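Local coordinates for outer membrane protein TP0453 (Treponema pallidum, PDB 3K8G) that alters membrane permeability at acidic pH and might take part in ligand transport at the outer membrane of the syphilis spirochaete, at residues Lys49-Tyr58 with Leu70-Phe80. Numbering follows the deposited sequence.
Sequences KIVDRTTAVY and LFGSGSYPYAF
With CG of Arg53 anti to its carbonyl carbon (chi1 -64°) and chi2 extended, Arg53 CD comes to lie over the ring of Phe80, and a bend at chi3 (72°) then turns NE toward Ser75 O, while CG of Phe80, trans to its own backbone N (chi1 165°), carries the ring back to meet the arginine. The result is a CH-pi contact, Arg53 CD lying 3.6 Å from the centroid of the Phe80 ring and nearly over its centre. Arg53 NE donates to Ser75 O (2.7 Å), which lies in the guanidinium plane at its edge, and Ser75 N returns a bond to Arg53 O, so one arginine is gripped through side chain and backbone alike. Lys49 CB meets the edge of the same phenyl ring, and Ile50 packs CG1 against Phe80 CZ and CG2 against Tyr76 CE1.

The phenol of Tyr76 reaches back to the helix: Tyr76 OH donates to Thr54 OG1 (2.6 Å), which in turn donates to Ile50 O from above the carbonyl plane. Arg53 N approaches that same oxygen from the opposite face, and the relay ties ring, threonine and the C-terminal part of the helix together.

Beyond it, Tyr58 and Phe71 exchange two backbone bonds, and their side chains lie side by side, Tyr58 CD2 to Phe71 CD2 4.0 Å. Ser73 O takes a short bond from Thr55 N (2.7 Å) and a weak one from Ala56 N; Thr55 OG1 is hydrogen-bonded to Glu156 OE2. With Thr55 and Ala56 both facing Ser73, this is a classic beta bulge in an antiparallel hairpin, at the point where helix 45-52, probably amphipathic, runs into the half-barrel wall.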
ATOM      1  N   LYS A  49     -13.338   8.579   7.238  1.00 25.77           N
ATOM      2  CA  LYS A  49     -13.656   8.416   8.653  1.00 25.24           C
ATOM      3  C   LYS A  49     -12.910   7.234   9.273  1.00 24.44           C
ATOM      4  O   LYS A  49     -12.398   7.336  10.402  1.00 24.02           O
ATOM      5  CB  LYS A  49     -15.174   8.306   8.869  1.00 25.96           C
ATOM      6  CG  LYS A  49     -15.888   9.673   8.755  1.00 27.33           C
ATOM      7  CD  LYS A  49     -17.415   9.524   8.828  1.00 32.50           C
ATOM      8  CE  LYS A  49     -18.128  10.877   8.786  1.00 34.63           C
ATOM      9  NZ  LYS A  49     -17.874  11.568   7.496  1.00 35.96           N
ATOM     10  N   ILE A  50     -12.843   6.121   8.541  1.00 25.15           N
ATOM     11  CA  ILE A  50     -12.108   4.935   9.014  1.00 23.27           C
ATOM     12  C   ILE A  50     -10.619   5.255   9.180  1.00 22.73           C
ATOM     13  O   ILE A  50     -10.005   4.908  10.219  1.00 21.08           O
ATOM     14  CB  ILE A  50     -12.350   3.694   8.103  1.00 24.51           C
ATOM     15  CG1 ILE A  50     -13.830   3.257   8.192  1.00 24.84           C
ATOM     16  CG2 ILE A  50     -11.423   2.506   8.500  1.00 20.99           C
ATOM     17  CD1 ILE A  50     -14.242   2.226   7.173  1.00 24.70           C
ATOM     18  N   VAL A  51     -10.055   5.929   8.176  1.00 22.23           N
ATOM     19  CA  VAL A  51      -8.625   6.296   8.199  1.00 24.30           C
ATOM     20  C   VAL A  51      -8.301   7.164   9.401  1.00 23.53           C
ATOM     21  O   VAL A  51      -7.276   6.953  10.041  1.00 22.96           O
ATOM     22  CB  VAL A  51      -8.126   6.945   6.876  1.00 25.39           C
ATOM     23  CG1 VAL A  51      -6.622   7.181   6.915  1.00 29.98           C
ATOM     24  CG2 VAL A  51      -8.378   6.032   5.749  1.00 29.64           C
ATOM     25  N   ASP A  52      -9.195   8.112   9.731  1.00 23.65           N
ATOM     26  CA  ASP A  52      -9.003   8.990  10.898  1.00 24.77           C
ATOM     27  C   ASP A  52      -8.954   8.252  12.239  1.00 24.58           C
ATOM     28  O   ASP A  52      -8.458   8.793  13.228  1.00 24.18           O
ATOM     29  CB  ASP A  52     -10.047  10.125  10.916  1.00 26.62           C
ATOM     30  CG  ASP A  52      -9.909  11.064   9.706  1.00 30.97           C
ATOM     31  OD1 ASP A  52     -10.862  11.802   9.394  1.00 41.18           O
ATOM     32  OD2 ASP A  52      -8.845  11.059   9.050  1.00 38.79           O
ATOM     33  N   ARG A  53      -9.423   7.007  12.254  1.00 22.73           N
ATOM     34  CA  ARG A  53      -9.345   6.143  13.441  1.00 23.66           C
ATOM     35  C   ARG A  53      -8.320   4.975  13.318  1.00 22.36           C
ATOM     36  O   ARG A  53      -8.330   4.050  14.130  1.00 21.68           O
ATOM     37  CB  ARG A  53     -10.735   5.569  13.739  1.00 24.99           C
ATOM     38  CG  ARG A  53     -11.785   6.654  14.111  1.00 28.73           C
ATOM     39  CD  ARG A  53     -12.980   6.048  14.816  1.00 33.10           C
ATOM     40  NE  ARG A  53     -12.625   5.644  16.174  1.00 38.29           N
ATOM     41  CZ  ARG A  53     -12.805   6.382  17.266  1.00 40.69           C
ATOM     42  NH1 ARG A  53     -13.363   7.590  17.191  1.00 39.35           N
ATOM     43  NH2 ARG A  53     -12.424   5.901  18.438  1.00 41.09           N
ATOM     44  N   THR A  54      -7.444   5.044  12.317  1.00 21.10           N
ATOM     45  CA  THR A  54      -6.508   3.951  11.985  1.00 19.39           C
ATOM     46  C   THR A  54      -5.073   4.349  12.338  1.00 18.20           C
ATOM     47  O   THR A  54      -4.680   5.481  12.071  1.00 16.46           O
ATOM     48  CB  THR A  54      -6.633   3.636  10.498  1.00 21.13           C
ATOM     49  OG1 THR A  54      -7.983   3.266  10.230  1.00 19.20           O
ATOM     50  CG2 THR A  54      -5.685   2.475  10.039  1.00 15.21           C
ATOM     51  N   THR A  55      -4.308   3.443  12.956  1.00 14.45           N
ATOM     52  CA  THR A  55      -2.904   3.743  13.239  1.00 16.41           C
ATOM     53  C   THR A  55      -1.988   3.285  12.090  1.00 14.90           C
ATOM     54  O   THR A  55      -0.966   3.939  11.824  1.00 12.65           O
ATOM     55  CB  THR A  55      -2.406   3.152  14.590  1.00 15.54           C
ATOM     56  OG1 THR A  55      -2.628   1.747  14.597  1.00 25.06           O
ATOM     57  CG2 THR A  55      -3.189   3.753  15.780  1.00 25.01           C
ATOM     58  N   ALA A  56      -2.360   2.187  11.410  1.00 13.45           N
ATOM     59  CA  ALA A  56      -1.521   1.649  10.332  1.00 14.58           C
ATOM     60  C   ALA A  56      -2.359   0.899   9.300  1.00 13.12           C
ATOM     61  O   ALA A  56      -3.341   0.238   9.648  1.00 14.38           O
ATOM     62  CB  ALA A  56      -0.445   0.710  10.907  1.00 13.52           C
ATOM     63  N   VAL A  57      -1.975   1.041   8.031  1.00 13.35           N
ATOM     64  CA  VAL A  57      -2.665   0.384   6.927  1.00 13.30           C
ATOM     65  C   VAL A  57      -1.653  -0.555   6.201  1.00 12.89           C
ATOM     66  O   VAL A  57      -0.563  -0.124   5.832  1.00 11.96           O
ATOM     67  CB  VAL A  57      -3.221   1.429   5.915  1.00 15.27           C
ATOM     68  CG1 VAL A  57      -3.813   0.737   4.658  1.00 14.17           C
ATOM     69  CG2 VAL A  57      -4.336   2.313   6.559  1.00 13.87           C
ATOM     70  N   TYR A  58      -2.053  -1.803   5.978  1.00 12.04           N
ATOM     71  CA  TYR A  58      -1.268  -2.797   5.232  1.00  9.57           C
ATOM     72  C   TYR A  58      -2.031  -3.050   3.945  1.00 11.56           C
ATOM     73  O   TYR A  58      -3.259  -3.201   3.977  1.00 12.46           O
ATOM     74  CB  TYR A  58      -1.196  -4.096   6.038  1.00 11.46           C
ATOM     75  CG  TYR A  58      -0.597  -3.917   7.396  1.00 14.51           C
ATOM     76  CD1 TYR A  58       0.747  -4.219   7.620  1.00 18.26           C
ATOM     77  CD2 TYR A  58      -1.359  -3.424   8.461  1.00 19.72           C
ATOM     78  CE1 TYR A  58       1.324  -4.056   8.879  1.00 19.11           C
ATOM     79  CE2 TYR A  58      -0.782  -3.241   9.731  1.00 24.04           C
ATOM     80  CZ  TYR A  58       0.561  -3.559   9.922  1.00 24.57           C
ATOM     81  OH  TYR A  58       1.146  -3.397  11.167  1.00 24.23           O
ATOM     82  N   LEU A  70      -6.855  -4.279   1.765  1.00 11.87           N
ATOM     83  CA  LEU A  70      -6.254  -3.431   2.785  1.00  9.99           C
ATOM     84  C   LEU A  70      -6.670  -3.920   4.156  1.00  9.72           C
ATOM     85  O   LEU A  70      -7.807  -4.304   4.390  1.00 11.62           O
ATOM     86  CB  LEU A  70      -6.712  -1.961   2.625  1.00 12.36           C
ATOM     87  CG  LEU A  70      -6.486  -1.358   1.231  1.00 18.67           C
ATOM     88  CD1 LEU A  70      -7.384  -0.177   0.966  1.00 26.44           C
ATOM     89  CD2 LEU A  70      -4.995  -0.992   1.116  1.00 17.87           C
ATOM     90  N   PHE A  71      -5.735  -3.859   5.078  1.00 10.52           N
ATOM     91  CA  PHE A  71      -5.998  -4.197   6.439  1.00 11.87           C
ATOM     92  C   PHE A  71      -5.541  -3.044   7.332  1.00 13.06           C
ATOM     93  O   PHE A  71      -4.410  -2.577   7.211  1.00 11.78           O
ATOM     94  CB  PHE A  71      -5.259  -5.495   6.785  1.00 11.35           C
ATOM     95  CG  PHE A  71      -5.496  -5.970   8.189  1.00 12.12           C
ATOM     96  CD1 PHE A  71      -6.408  -6.989   8.447  1.00 18.45           C
ATOM     97  CD2 PHE A  71      -4.777  -5.417   9.249  1.00 14.42           C
ATOM     98  CE1 PHE A  71      -6.612  -7.461   9.757  1.00 15.00           C
ATOM     99  CE2 PHE A  71      -4.992  -5.866  10.575  1.00 18.99           C
ATOM    100  CZ  PHE A  71      -5.893  -6.892  10.811  1.00 12.61           C
ATOM    101  N   GLY A  72      -6.441  -2.584   8.199  1.00 12.11           N
ATOM    102  CA  GLY A  72      -6.136  -1.441   9.098  1.00 14.17           C
ATOM    103  C   GLY A  72      -6.150  -1.842  10.565  1.00 12.87           C
ATOM    104  O   GLY A  72      -7.004  -2.612  10.967  1.00 11.60           O
ATOM    105  N   SER A  73      -5.166  -1.372  11.352  1.00 14.95           N
ATOM    106  CA  SER A  73      -5.215  -1.535  12.808  1.00 18.07           C
ATOM    107  C   SER A  73      -5.645  -0.190  13.328  1.00 16.56           C
ATOM    108  O   SER A  73      -5.085   0.831  12.913  1.00 15.26           O
ATOM    109  CB  SER A  73      -3.836  -1.853  13.402  1.00 18.85           C
ATOM    110  OG  SER A  73      -3.288  -2.986  12.752  1.00 31.97           O
ATOM    111  N   GLY A  74      -6.638  -0.179  14.214  1.00 16.43           N
ATOM    112  CA  GLY A  74      -7.115   1.080  14.768  1.00 18.55           C
ATOM    113  C   GLY A  74      -8.088   0.853  15.904  1.00 19.29           C
ATOM    114  O   GLY A  74      -8.050  -0.174  16.583  1.00 16.07           O
ATOM    115  N   SER A  75      -8.971   1.821  16.079  1.00 20.60           N
ATOM    116  CA  SER A  75      -9.983   1.789  17.155  1.00 21.44           C
ATOM    117  C   SER A  75     -11.315   2.051  16.477  1.00 19.49           C
ATOM    118  O   SER A  75     -11.564   3.150  15.985  1.00 20.97           O
ATOM    119  CB  SER A  75      -9.673   2.868  18.194  1.00 22.81           C
ATOM    120  OG  SER A  75     -10.573   2.787  19.294  1.00 31.89           O
ATOM    121  N   TYR A  76     -12.128   1.014  16.363  1.00 19.24           N
ATOM    122  CA  TYR A  76     -13.372   1.103  15.616  1.00 20.77           C
ATOM    123  C   TYR A  76     -14.566   0.683  16.494  1.00 21.58           C
ATOM    124  O   TYR A  76     -15.212  -0.340  16.228  1.00 22.70           O
ATOM    125  CB  TYR A  76     -13.300   0.246  14.362  1.00 19.88           C
ATOM    126  CG  TYR A  76     -12.029   0.428  13.523  1.00 19.30           C
ATOM    127  CD1 TYR A  76     -11.783   1.617  12.858  1.00 18.97           C
ATOM    128  CD2 TYR A  76     -11.089  -0.601  13.410  1.00 15.85           C
ATOM    129  CE1 TYR A  76     -10.645   1.791  12.093  1.00 18.08           C
ATOM    130  CE2 TYR A  76      -9.951  -0.439  12.636  1.00 16.04           C
ATOM    131  CZ  TYR A  76      -9.740   0.744  11.977  1.00 14.98           C
ATOM    132  OH  TYR A  76      -8.620   0.924  11.200  1.00 14.67           O
ATOM    133  N   PRO A  77     -14.857   1.480  17.544  1.00 22.81           N
ATOM    134  CA  PRO A  77     -15.974   1.190  18.462  1.00 24.10           C
ATOM    135  C   PRO A  77     -17.332   1.173  17.767  1.00 23.69           C
ATOM    136  O   PRO A  77     -17.502   1.773  16.717  1.00 23.34           O
ATOM    137  CB  PRO A  77     -15.930   2.346  19.476  1.00 23.49           C
ATOM    138  CG  PRO A  77     -14.645   3.022  19.304  1.00 25.71           C
ATOM    139  CD  PRO A  77     -14.183   2.749  17.880  1.00 23.26           C
ATOM    140  N   TYR A  78     -18.296   0.499  18.378  1.00 25.95           N
ATOM    141  CA  TYR A  78     -19.666   0.404  17.847  1.00 27.47           C
ATOM    142  C   TYR A  78     -20.292   1.769  17.543  1.00 27.06           C
ATOM    143  O   TYR A  78     -20.994   1.921  16.550  1.00 27.57           O
ATOM    144  CB  TYR A  78     -20.552  -0.367  18.828  1.00 27.22           C
ATOM    145  CG  TYR A  78     -21.995  -0.507  18.376  1.00 33.88           C
ATOM    146  CD1 TYR A  78     -23.032   0.143  19.059  1.00 35.44           C
ATOM    147  CD2 TYR A  78     -22.322  -1.287  17.267  1.00 36.04           C
ATOM    148  CE1 TYR A  78     -24.360   0.002  18.645  1.00 39.20           C
ATOM    149  CE2 TYR A  78     -23.633  -1.430  16.847  1.00 38.07           C
ATOM    150  CZ  TYR A  78     -24.646  -0.785  17.534  1.00 40.79           C
ATOM    151  OH  TYR A  78     -25.939  -0.939  17.095  1.00 43.58           O
ATOM    152  N   ALA A  79     -20.014   2.753  18.396  1.00 28.43           N
ATOM    153  CA  ALA A  79     -20.608   4.090  18.283  1.00 28.45           C
ATOM    154  C   ALA A  79     -20.097   4.769  17.024  1.00 28.27           C
ATOM    155  O   ALA A  79     -20.759   5.646  16.457  1.00 28.48           O
ATOM    156  CB  ALA A  79     -20.285   4.931  19.522  1.00 26.97           C
ATOM    157  N   PHE A  80     -18.906   4.368  16.588  1.00 25.96           N
ATOM    158  CA  PHE A  80     -18.363   4.873  15.333  1.00 24.29           C
ATOM    159  C   PHE A  80     -18.976   4.122  14.158  1.00 22.58           C
ATOM    160  O   PHE A  80     -19.559   4.736  13.265  1.00 20.77           O
ATOM    161  CB  PHE A  80     -16.832   4.766  15.315  1.00 25.04           C
ATOM    162  CG  PHE A  80     -16.229   4.931  13.947  1.00 25.29           C
ATOM    163  CD1 PHE A  80     -16.272   6.153  13.295  1.00 22.32           C
ATOM    164  CD2 PHE A  80     -15.614   3.847  13.310  1.00 25.95           C
ATOM    165  CE1 PHE A  80     -15.728   6.306  12.040  1.00 26.02           C
ATOM    166  CE2 PHE A  80     -15.065   3.993  12.049  1.00 23.44           C
ATOM    167  CZ  PHE A  80     -15.114   5.222  11.417  1.00 23.58           C
TER